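Local coordinates for protein Non-heme chloroperoxidase CPO-A1 (Streptomyces aureofaciens, PDB 1A8Q) that probably chlorinates, and is able to brominate, organic substrates as a cofactor-free haloperoxidase of the alpha/beta hydrolase superfamily, possibly in 7-chlorotetracycline biosynthesis, at residues A[69-72]-A[73-77]; A[100-103]-A[104-108]; A[194-197]-A[198-201]. One frame throughout, in Å; residues are numbered along the deposited sequence.

Interaction 1 (A[69-72]-A[73-77])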
ATOM      1  N   PHE A  69       8.132   7.977  -6.151  1.00 10.10           N
ATOM      2  CA  PHE A  69       6.726   8.318  -5.855  1.00  8.67           C
ATOM      3  C   PHE A  69       6.084   9.302  -6.785  1.00  8.41           C
ATOM      4  O   PHE A  69       4.851   9.302  -6.906  1.00  8.94           O
ATOM      5  CB  PHE A  69       6.599   8.747  -4.370  1.00  8.40           C
ATOM      6  CG  PHE A  69       6.740   7.533  -3.480  1.00  8.99           C
ATOM      7  CD1 PHE A  69       5.688   6.657  -3.401  1.00  8.12           C
ATOM      8  CD2 PHE A  69       7.898   7.292  -2.763  1.00 10.26           C
ATOM      9  CE1 PHE A  69       5.787   5.540  -2.576  1.00 10.19           C
ATOM     10  CE2 PHE A  69       7.976   6.182  -1.928  1.00 11.01           C
ATOM     11  CZ  PHE A  69       6.933   5.276  -1.855  1.00 10.74           C
ATOM     12  N   ASP A  70       6.822  10.286  -7.348  1.00  8.29           N
ATOM     13  CA  ASP A  70       6.201  11.200  -8.300  1.00  8.77           C
ATOM     14  C   ASP A  70       5.679  10.436  -9.530  1.00  8.98           C
ATOM     15  O   ASP A  70       4.575  10.664  -9.997  1.00  9.34           O
ATOM     16  CB  ASP A  70       7.269  12.203  -8.769  1.00 11.19           C
ATOM     17  CG  ASP A  70       7.559  13.257  -7.715  1.00 14.91           C
ATOM     18  OD1 ASP A  70       6.801  13.482  -6.761  1.00 14.55           O
ATOM     19  OD2 ASP A  70       8.618  13.922  -7.893  1.00 16.40           O
ATOM     20  N   THR A  71       6.476   9.475 -10.033  1.00  8.93           N
ATOM     21  CA  THR A  71       5.998   8.698 -11.185  1.00  7.99           C
ATOM     22  C   THR A  71       4.820   7.813 -10.777  1.00  9.31           C
ATOM     23  O   THR A  71       3.865   7.749 -11.553  1.00 10.19           O
ATOM     24  CB  THR A  71       7.133   7.784 -11.694  1.00  7.97           C
ATOM     25  OG1 THR A  71       8.211   8.658 -12.146  1.00 11.07           O
ATOM     26  CG2 THR A  71       6.687   6.961 -12.882  1.00 10.52           C
ATOM     27  N   PHE A  72       4.913   7.140  -9.637  1.00  7.76           N
ATOM     28  CA  PHE A  72       3.754   6.306  -9.209  1.00  6.79           C
ATOM     29  C   PHE A  72       2.480   7.143  -9.086  1.00  9.54           C
ATOM     30  O   PHE A  72       1.410   6.710  -9.512  1.00  9.74           O
ATOM     31  CB  PHE A  72       4.011   5.664  -7.841  1.00  7.31           C
ATOM     32  CG  PHE A  72       5.223   4.749  -7.809  1.00  7.15           C
ATOM     33  CD1 PHE A  72       5.624   4.054  -8.936  1.00  8.10           C
ATOM     34  CD2 PHE A  72       5.938   4.621  -6.620  1.00  7.78           C
ATOM     35  CE1 PHE A  72       6.760   3.235  -8.856  1.00  7.40           C
ATOM     36  CE2 PHE A  72       7.043   3.792  -6.541  1.00  9.87           C
ATOM     37  CZ  PHE A  72       7.431   3.088  -7.680  1.00  7.91           C
ATOM     38  N   ALA A  73       2.616   8.346  -8.494  1.00  9.66           N
ATOM     39  CA  ALA A  73       1.418   9.201  -8.366  1.00 10.10           C
ATOM     40  C   ALA A  73       0.883   9.661  -9.694  1.00 10.00           C
ATOM     41  O   ALA A  73      -0.325   9.811  -9.908  1.00 10.31           O
ATOM     42  CB  ALA A  73       1.817  10.431  -7.511  1.00  9.71           C
ATOM     43  N   ASP A  74       1.717   9.946 -10.702  1.00  8.50           N
ATOM     44  CA  ASP A  74       1.280  10.405 -11.993  1.00  9.57           C
ATOM     45  C   ASP A  74       0.631   9.237 -12.755  1.00 10.03           C
ATOM     46  O   ASP A  74      -0.266   9.446 -13.561  1.00 11.09           O
ATOM     47  CB  ASP A  74       2.369  11.055 -12.850  1.00 11.85           C
ATOM     48  CG  ASP A  74       2.872  12.367 -12.261  1.00 12.73           C
ATOM     49  OD1 ASP A  74       2.293  12.903 -11.324  1.00 14.05           O
ATOM     50  OD2 ASP A  74       3.935  12.859 -12.756  1.00 15.68           O
ATOM     51  N   ASP A  75       1.190   8.029 -12.567  1.00 10.58           N
ATOM     52  CA  ASP A  75       0.538   6.857 -13.170  1.00 10.00           C
ATOM     53  C   ASP A  75      -0.858   6.693 -12.566  1.00 10.02           C
ATOM     54  O   ASP A  75      -1.788   6.460 -13.348  1.00 10.57           O
ATOM     55  CB  ASP A  75       1.357   5.592 -12.918  1.00 10.51           C
ATOM     56  CG  ASP A  75       2.655   5.534 -13.722  1.00 11.49           C
ATOM     57  OD1 ASP A  75       2.925   6.336 -14.615  1.00 11.00           O
ATOM     58  OD2 ASP A  75       3.421   4.578 -13.423  1.00 11.47           O
ATOM     59  N   LEU A  76      -1.015   6.880 -11.271  1.00 10.14           N
ATOM     60  CA  LEU A  76      -2.339   6.816 -10.632  1.00 10.12           C
ATOM     61  C   LEU A  76      -3.230   7.914 -11.199  1.00 10.46           C
ATOM     62  O   LEU A  76      -4.389   7.670 -11.574  1.00  9.92           O
ATOM     63  CB  LEU A  76      -2.178   6.892  -9.107  1.00 10.04           C
ATOM     64  CG  LEU A  76      -3.491   6.983  -8.303  1.00 10.81           C
ATOM     65  CD1 LEU A  76      -4.255   5.673  -8.491  1.00 12.14           C
ATOM     66  CD2 LEU A  76      -3.214   7.227  -6.830  1.00 10.76           C
ATOM     67  N   ASN A  77      -2.673   9.126 -11.388  1.00 10.49           N
ATOM     68  CA  ASN A  77      -3.457  10.205 -12.001  1.00 11.02           C
ATOM     69  C   ASN A  77      -3.952   9.840 -13.386  1.00 13.56           C
ATOM     70  O   ASN A  77      -5.094  10.137 -13.771  1.00 13.33           O
ATOM     71  CB  ASN A  77      -2.653  11.514 -12.041  1.00 12.95           C
ATOM     72  CG  ASN A  77      -3.429  12.633 -12.721  1.00 14.15           C
ATOM     73  OD1 ASN A  77      -3.061  13.159 -13.774  1.00 20.43           O
ATOM     74  ND2 ASN A  77      -4.540  12.981 -12.129  1.00 16.18           N
TER
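The contact between F69-F72 and A73-N77 is the opening of an alpha-helix, the first two turns of helix 69-82, held together by backbone bonds from each residue to the fourth one on. A73 N gives its hydrogen to F69 O and D74 N to D70 O; D75 N reaches T71 O at 2.9 Å with an N-H...O angle of 162°, and L76 N reaches F72 O at 3.0 Å. Side chains add little across this turn. T71 and D75 run side by side, pointing the same way, with T71 CG2 4.1 Å from D75 OD2. The methyl is there because T71 CG2 lies anti to the backbone N, while OG1 turns back along the chain to bond D68. The carboxylates of D70 and D74 stay apart, D70 OD1 being 6.4 Å from D74 OD1. Their partners lie elsewhere: D70 pairs with R102, D74 OD2 pairs with R106 while its OD1 is hydrogen-bonded to H107, and D75 is gripped by R6 and R55 on separate oxygens, which would be expected to stabilise its buried charge. Within the first turn, F69 CD1 sits in the plane of the F72 ring, at its edge. The helix contacts two others: D70, D74 and N77 meet helix 96-107, F72 touches both that helix, at E99, and helix 189-201, at C195, and F69 touches A198.

Interaction 2 (A[100-103]-A[104-108])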
ATOM      1  N   LEU A 100      -0.351   7.325  -2.513  1.00  6.44           N
ATOM      2  CA  LEU A 100      -1.592   8.052  -2.157  1.00  7.26           C
ATOM      3  C   LEU A 100      -1.218   9.469  -1.674  1.00  7.69           C
ATOM      4  O   LEU A 100      -1.730  10.408  -2.257  1.00  9.21           O
ATOM      5  CB  LEU A 100      -2.299   7.288  -1.048  1.00  8.35           C
ATOM      6  CG  LEU A 100      -3.784   7.654  -0.819  1.00  9.46           C
ATOM      7  CD1 LEU A 100      -4.431   6.624   0.133  1.00 10.52           C
ATOM      8  CD2 LEU A 100      -3.894   9.012  -0.160  1.00 12.59           C
ATOM      9  N   ALA A 101      -0.263   9.526  -0.780  1.00  9.93           N
ATOM     10  CA  ALA A 101       0.143  10.870  -0.263  1.00  9.99           C
ATOM     11  C   ALA A 101       0.689  11.753  -1.347  1.00 10.50           C
ATOM     12  O   ALA A 101       0.360  12.959  -1.473  1.00 10.42           O
ATOM     13  CB  ALA A 101       1.145  10.629   0.844  1.00 10.46           C
ATOM     14  N   ARG A 102       1.573  11.239  -2.212  1.00 10.37           N
ATOM     15  CA  ARG A 102       2.156  12.075  -3.255  1.00 11.67           C
ATOM     16  C   ARG A 102       1.151  12.420  -4.319  1.00 10.34           C
ATOM     17  O   ARG A 102       1.220  13.486  -4.910  1.00 11.67           O
ATOM     18  CB  ARG A 102       3.452  11.404  -3.792  1.00 12.27           C
ATOM     19  CG  ARG A 102       4.116  12.232  -4.886  1.00 13.32           C
ATOM     20  CD  ARG A 102       4.643  13.583  -4.385  1.00 16.21           C
ATOM     21  NE  ARG A 102       5.271  13.465  -3.096  1.00 17.36           N
ATOM     22  CZ  ARG A 102       6.554  13.148  -2.905  1.00 20.85           C
ATOM     23  NH1 ARG A 102       7.319  12.916  -3.963  1.00 20.31           N
ATOM     24  NH2 ARG A 102       7.010  13.079  -1.655  1.00 22.43           N
ATOM     25  N   TYR A 103       0.127  11.568  -4.597  1.00  9.12           N
ATOM     26  CA  TYR A 103      -0.972  11.945  -5.466  1.00  8.65           C
ATOM     27  C   TYR A 103      -1.715  13.175  -4.894  1.00  9.59           C
ATOM     28  O   TYR A 103      -1.955  14.096  -5.686  1.00 10.96           O
ATOM     29  CB  TYR A 103      -1.959  10.736  -5.625  1.00 10.79           C
ATOM     30  CG  TYR A 103      -3.144  11.160  -6.477  1.00 12.29           C
ATOM     31  CD1 TYR A 103      -3.150  11.200  -7.856  1.00 12.81           C
ATOM     32  CD2 TYR A 103      -4.290  11.552  -5.783  1.00 13.79           C
ATOM     33  CE1 TYR A 103      -4.278  11.634  -8.554  1.00 12.41           C
ATOM     34  CE2 TYR A 103      -5.415  11.990  -6.461  1.00 13.30           C
ATOM     35  CZ  TYR A 103      -5.395  12.026  -7.822  1.00 13.24           C
ATOM     36  OH  TYR A 103      -6.523  12.458  -8.478  1.00 15.05           O
ATOM     37  N   VAL A 104      -1.992  13.172  -3.611  1.00 10.76           N
ATOM     38  CA  VAL A 104      -2.665  14.366  -3.032  1.00 12.57           C
ATOM     39  C   VAL A 104      -1.758  15.594  -3.180  1.00 12.72           C
ATOM     40  O   VAL A 104      -2.190  16.700  -3.587  1.00 13.32           O
ATOM     41  CB  VAL A 104      -3.052  14.090  -1.585  1.00 13.68           C
ATOM     42  CG1 VAL A 104      -3.481  15.359  -0.831  1.00 14.07           C
ATOM     43  CG2 VAL A 104      -4.230  13.099  -1.565  1.00 14.22           C
ATOM     44  N   GLY A 105      -0.484  15.409  -2.903  1.00 10.65           N
ATOM     45  CA  GLY A 105       0.467  16.536  -2.942  1.00 14.44           C
ATOM     46  C   GLY A 105       0.586  17.111  -4.335  1.00 17.78           C
ATOM     47  O   GLY A 105       0.742  18.330  -4.497  1.00 19.40           O
ATOM     48  N   ARG A 106       0.587  16.287  -5.386  1.00 15.23           N
ATOM     49  CA  ARG A 106       0.833  16.729  -6.732  1.00 15.17           C
ATOM     50  C   ARG A 106      -0.417  17.116  -7.489  1.00 15.65           C
ATOM     51  O   ARG A 106      -0.360  17.978  -8.366  1.00 16.39           O
ATOM     52  CB  ARG A 106       1.535  15.652  -7.611  1.00 15.49           C
ATOM     53  CG  ARG A 106       3.004  15.489  -7.313  1.00 16.24           C
ATOM     54  CD  ARG A 106       3.689  14.365  -8.046  1.00 13.87           C
ATOM     55  NE  ARG A 106       3.940  14.437  -9.457  1.00 14.73           N
ATOM     56  CZ  ARG A 106       4.945  15.098 -10.045  1.00 16.27           C
ATOM     57  NH1 ARG A 106       5.763  15.850  -9.323  1.00 16.20           N
ATOM     58  NH2 ARG A 106       5.132  15.062 -11.353  1.00 17.80           N
ATOM     59  N   HIS A 107      -1.502  16.357  -7.320  1.00 14.54           N
ATOM     60  CA  HIS A 107      -2.714  16.504  -8.091  1.00 14.34           C
ATOM     61  C   HIS A 107      -3.912  17.034  -7.311  1.00 14.62           C
ATOM     62  O   HIS A 107      -4.942  17.341  -7.931  1.00 18.47           O
ATOM     63  CB  HIS A 107      -3.068  15.086  -8.643  1.00 14.04           C
ATOM     64  CG  HIS A 107      -1.934  14.630  -9.537  1.00 13.94           C
ATOM     65  ND1 HIS A 107      -1.744  15.238 -10.759  1.00 15.15           N
ATOM     66  CD2 HIS A 107      -0.980  13.683  -9.421  1.00 12.43           C
ATOM     67  CE1 HIS A 107      -0.691  14.684 -11.383  1.00 14.55           C
ATOM     68  NE2 HIS A 107      -0.230  13.746 -10.574  1.00 14.09           N
ATOM     69  N   GLY A 108      -3.808  17.094  -5.995  1.00 13.08           N
ATOM     70  CA  GLY A 108      -4.896  17.605  -5.159  1.00 16.45           C
ATOM     71  C   GLY A 108      -6.010  16.600  -4.918  1.00 17.01           C
ATOM     72  O   GLY A 108      -5.922  15.418  -5.277  1.00 16.08           O
TER
HETATM   73  O   HOH W   1      -7.811  14.503  -7.127  1.00 18.38           O
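One face of the Y103 ring is covered by H107 CB, 4.0 Å from the ring centroid and 24° off the normal, a CH-pi contact displaced toward the rim near Y103 CE1. The imidazole itself is oblique to the phenol, its plane turned by 32°, with H107 CD2 3.7 Å from Y103 CD1; on one of its own faces it carries R106 CB. Y103 CG stands anti to the backbone N (chi1 177°), which sends the ring outward from the helix, where H107 CB one turn later can lie over its face. At the far end of the phenol a water bridges Y103 OH and G108 O, 2.8 Å from each, and donates to the carbonyl. This is the C-terminal end of helix 96-107, the helix of the beta-alpha-beta unit between strands 88-93 and 112-118. H107 N closes on Y103 O at 2.8 Å, and G108, with positive phi, leaves the helix. On another side the aliphatic parts of R102 and R106 pass at a slant, R102 CG 3.8 Å from R106 CD, and beyond them R102 NE pairs with D207. Toward the sheet, L100 CD2 approaches V104 CG2 at 4.3 Å.

Interaction 3 (A[194-197]-A[198-201])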
ATOM      1  N   ARG A 194      14.731  -0.669  -6.111  1.00  8.64           N
ATOM      2  CA  ARG A 194      14.550   0.768  -6.136  1.00  9.65           C
ATOM      3  C   ARG A 194      13.372   1.185  -5.248  1.00  9.68           C
ATOM      4  O   ARG A 194      13.398   2.304  -4.706  1.00  8.92           O
ATOM      5  CB  ARG A 194      14.221   1.305  -7.534  1.00 13.37           C
ATOM      6  CG  ARG A 194      15.375   1.230  -8.527  1.00 17.09           C
ATOM      7  CD  ARG A 194      16.245   2.500  -8.373  1.00 21.74           C
ATOM      8  NE  ARG A 194      17.021   2.375  -7.142  1.00 25.92           N
ATOM      9  CZ  ARG A 194      18.130   1.644  -7.053  1.00 29.85           C
ATOM     10  NH1 ARG A 194      18.544   1.001  -8.141  1.00 31.50           N
ATOM     11  NH2 ARG A 194      18.833   1.546  -5.918  1.00 31.35           N
ATOM     12  N   CYS A 195      12.366   0.289  -5.149  1.00  9.55           N
ATOM     13  CA  CYS A 195      11.267   0.688  -4.239  1.00  9.74           C
ATOM     14  C   CYS A 195      11.765   0.773  -2.806  1.00  9.25           C
ATOM     15  O   CYS A 195      11.189   1.606  -2.048  1.00 10.71           O
ATOM     16  CB  CYS A 195      10.155  -0.381  -4.281  1.00 10.26           C
ATOM     17  SG  CYS A 195       9.122  -0.142  -5.766  1.00 11.87           S
ATOM     18  N   VAL A 196      12.727  -0.014  -2.361  1.00  9.45           N
ATOM     19  CA  VAL A 196      13.249   0.087  -1.006  1.00 11.31           C
ATOM     20  C   VAL A 196      13.826   1.483  -0.755  1.00 11.01           C
ATOM     21  O   VAL A 196      13.537   2.112   0.276  1.00 10.39           O
ATOM     22  CB  VAL A 196      14.337  -0.962  -0.730  1.00 11.30           C
ATOM     23  CG1 VAL A 196      14.836  -0.850   0.710  1.00 13.44           C
ATOM     24  CG2 VAL A 196      13.707  -2.348  -0.952  1.00 13.99           C
ATOM     25  N   ASP A 197      14.652   1.957  -1.671  1.00 13.59           N
ATOM     26  CA  ASP A 197      15.226   3.304  -1.566  1.00 14.62           C
ATOM     27  C   ASP A 197      14.086   4.326  -1.482  1.00 15.07           C
ATOM     28  O   ASP A 197      14.170   5.292  -0.719  1.00 16.13           O
ATOM     29  CB  ASP A 197      16.103   3.679  -2.754  1.00 17.93           C
ATOM     30  CG  ASP A 197      17.468   3.011  -2.727  1.00 20.95           C
ATOM     31  OD1 ASP A 197      17.920   2.569  -1.679  1.00 22.63           O
ATOM     32  OD2 ASP A 197      18.111   2.920  -3.797  1.00 24.62           O
ATOM     33  N   ALA A 198      13.075   4.147  -2.340  1.00 12.97           N
ATOM     34  CA  ALA A 198      12.001   5.132  -2.292  1.00 11.82           C
ATOM     35  C   ALA A 198      11.241   5.031  -0.974  1.00 13.08           C
ATOM     36  O   ALA A 198      10.935   6.109  -0.430  1.00 14.02           O
ATOM     37  CB  ALA A 198      11.042   4.939  -3.464  1.00 12.93           C
ATOM     38  N   PHE A 199      10.818   3.837  -0.542  1.00 11.54           N
ATOM     39  CA  PHE A 199       9.934   3.849   0.643  1.00 12.78           C
ATOM     40  C   PHE A 199      10.675   4.067   1.944  1.00 11.93           C
ATOM     41  O   PHE A 199      10.053   4.531   2.909  1.00 12.77           O
ATOM     42  CB  PHE A 199       9.064   2.597   0.692  1.00 12.25           C
ATOM     43  CG  PHE A 199       9.650   1.255   0.987  1.00 11.84           C
ATOM     44  CD1 PHE A 199      10.273   0.930   2.168  1.00 13.19           C
ATOM     45  CD2 PHE A 199       9.427   0.220   0.059  1.00 11.38           C
ATOM     46  CE1 PHE A 199      10.716  -0.349   2.454  1.00 14.92           C
ATOM     47  CE2 PHE A 199       9.903  -1.044   0.327  1.00 11.85           C
ATOM     48  CZ  PHE A 199      10.524  -1.362   1.502  1.00 13.20           C
ATOM     49  N   GLY A 200      11.984   3.799   1.969  1.00 11.50           N
ATOM     50  CA  GLY A 200      12.726   3.916   3.217  1.00 12.18           C
ATOM     51  C   GLY A 200      12.983   5.408   3.521  1.00 13.42           C
ATOM     52  O   GLY A 200      13.071   5.733   4.703  1.00 13.81           O
ATOM     53  N   TYR A 201      13.211   6.178   2.475  1.00 12.69           N
ATOM     54  CA  TYR A 201      13.837   7.504   2.703  1.00 14.55           C
ATOM     55  C   TYR A 201      12.966   8.679   2.331  1.00 16.72           C
ATOM     56  O   TYR A 201      13.347   9.834   2.629  1.00 17.96           O
ATOM     57  CB  TYR A 201      15.161   7.527   1.895  1.00 15.22           C
ATOM     58  CG  TYR A 201      16.159   6.537   2.487  1.00 15.73           C
ATOM     59  CD1 TYR A 201      17.034   6.872   3.508  1.00 16.70           C
ATOM     60  CD2 TYR A 201      16.190   5.221   2.000  1.00 16.55           C
ATOM     61  CE1 TYR A 201      17.903   5.954   4.072  1.00 17.40           C
ATOM     62  CE2 TYR A 201      17.049   4.298   2.567  1.00 17.21           C
ATOM     63  CZ  TYR A 201      17.929   4.672   3.554  1.00 18.51           C
ATOM     64  OH  TYR A 201      18.751   3.694   4.091  1.00 20.01           O
TER
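F199 N bonds to C195 O at 2.7 Å, the shortest of the backbone bonds that join the two turns; A198 N to R194 O and G200 N to V196 O run beside it. The last of the series, Y201 N to D197 O at 3.5 Å, is weak. Within 194-197, R194 and D197, three residues apart, form a short and nearly straight salt bridge: R194 NH2 lies 2.6 Å from D197 OD2 with an N-H...O angle of 175°. The carboxylate oxygen lies in the guanidinium plane, so the bond is made at the edge of that flat group. D197 uses its other oxygen on K144, and R194 NH1 pairs with E190, so each end of the bridge has a second partner of opposite charge. The carbonyl oxygen of D197 also lies in the plane of the Y201 ring, at its edge, 3.4 Å from Y201 CD2, while the phenol OH is bonded to D137.

Packing centres on F199. With chi1 at 70° its CG sits between the backbone N and the carbonyl carbon, and this folds the ring back over the preceding turn. V196 CA meets one face 3.9 Å from the F199 centroid, 14° off the normal, as a CH-pi contact, and V196 CG2 touches F199 CZ at 4.1 Å. Beyond the segments, W28 meets F199 edge to face and F140 of helix 137-162 packs on both V196 and F199. Helix 189-201 belongs to the helical insertion between strands 112-118 and 215-220, the cap of alpha/beta hydrolases, and F199 lies about 6 Å, side chain to side chain, from the triad serine S94.

How the interactions relate
Interactions 1 and 2 lie on neighbouring helices, their centres 9 Å apart, and meet mainly through polar side chains: D74 OD2 is 2.9 Å from R106 NH2 in a salt bridge, and D74 OD1 is 2.8 Å from H107 NE2, probably a hydrogen bond. Interaction 1 also touches interaction 3, but by packing, with F69 CE2 3.3 Å from A198 O and F72 CZ 4.1 Å from C195 SG. Interactions 2 and 3 do not touch; their nearest atoms are about 8 Å apart, and 69-77 contacts both. Of the catalytic triad, S94 and H252 lie near this group: between side chains, F69 is about 9 Å from S94, and F199 about 8 Å from H252.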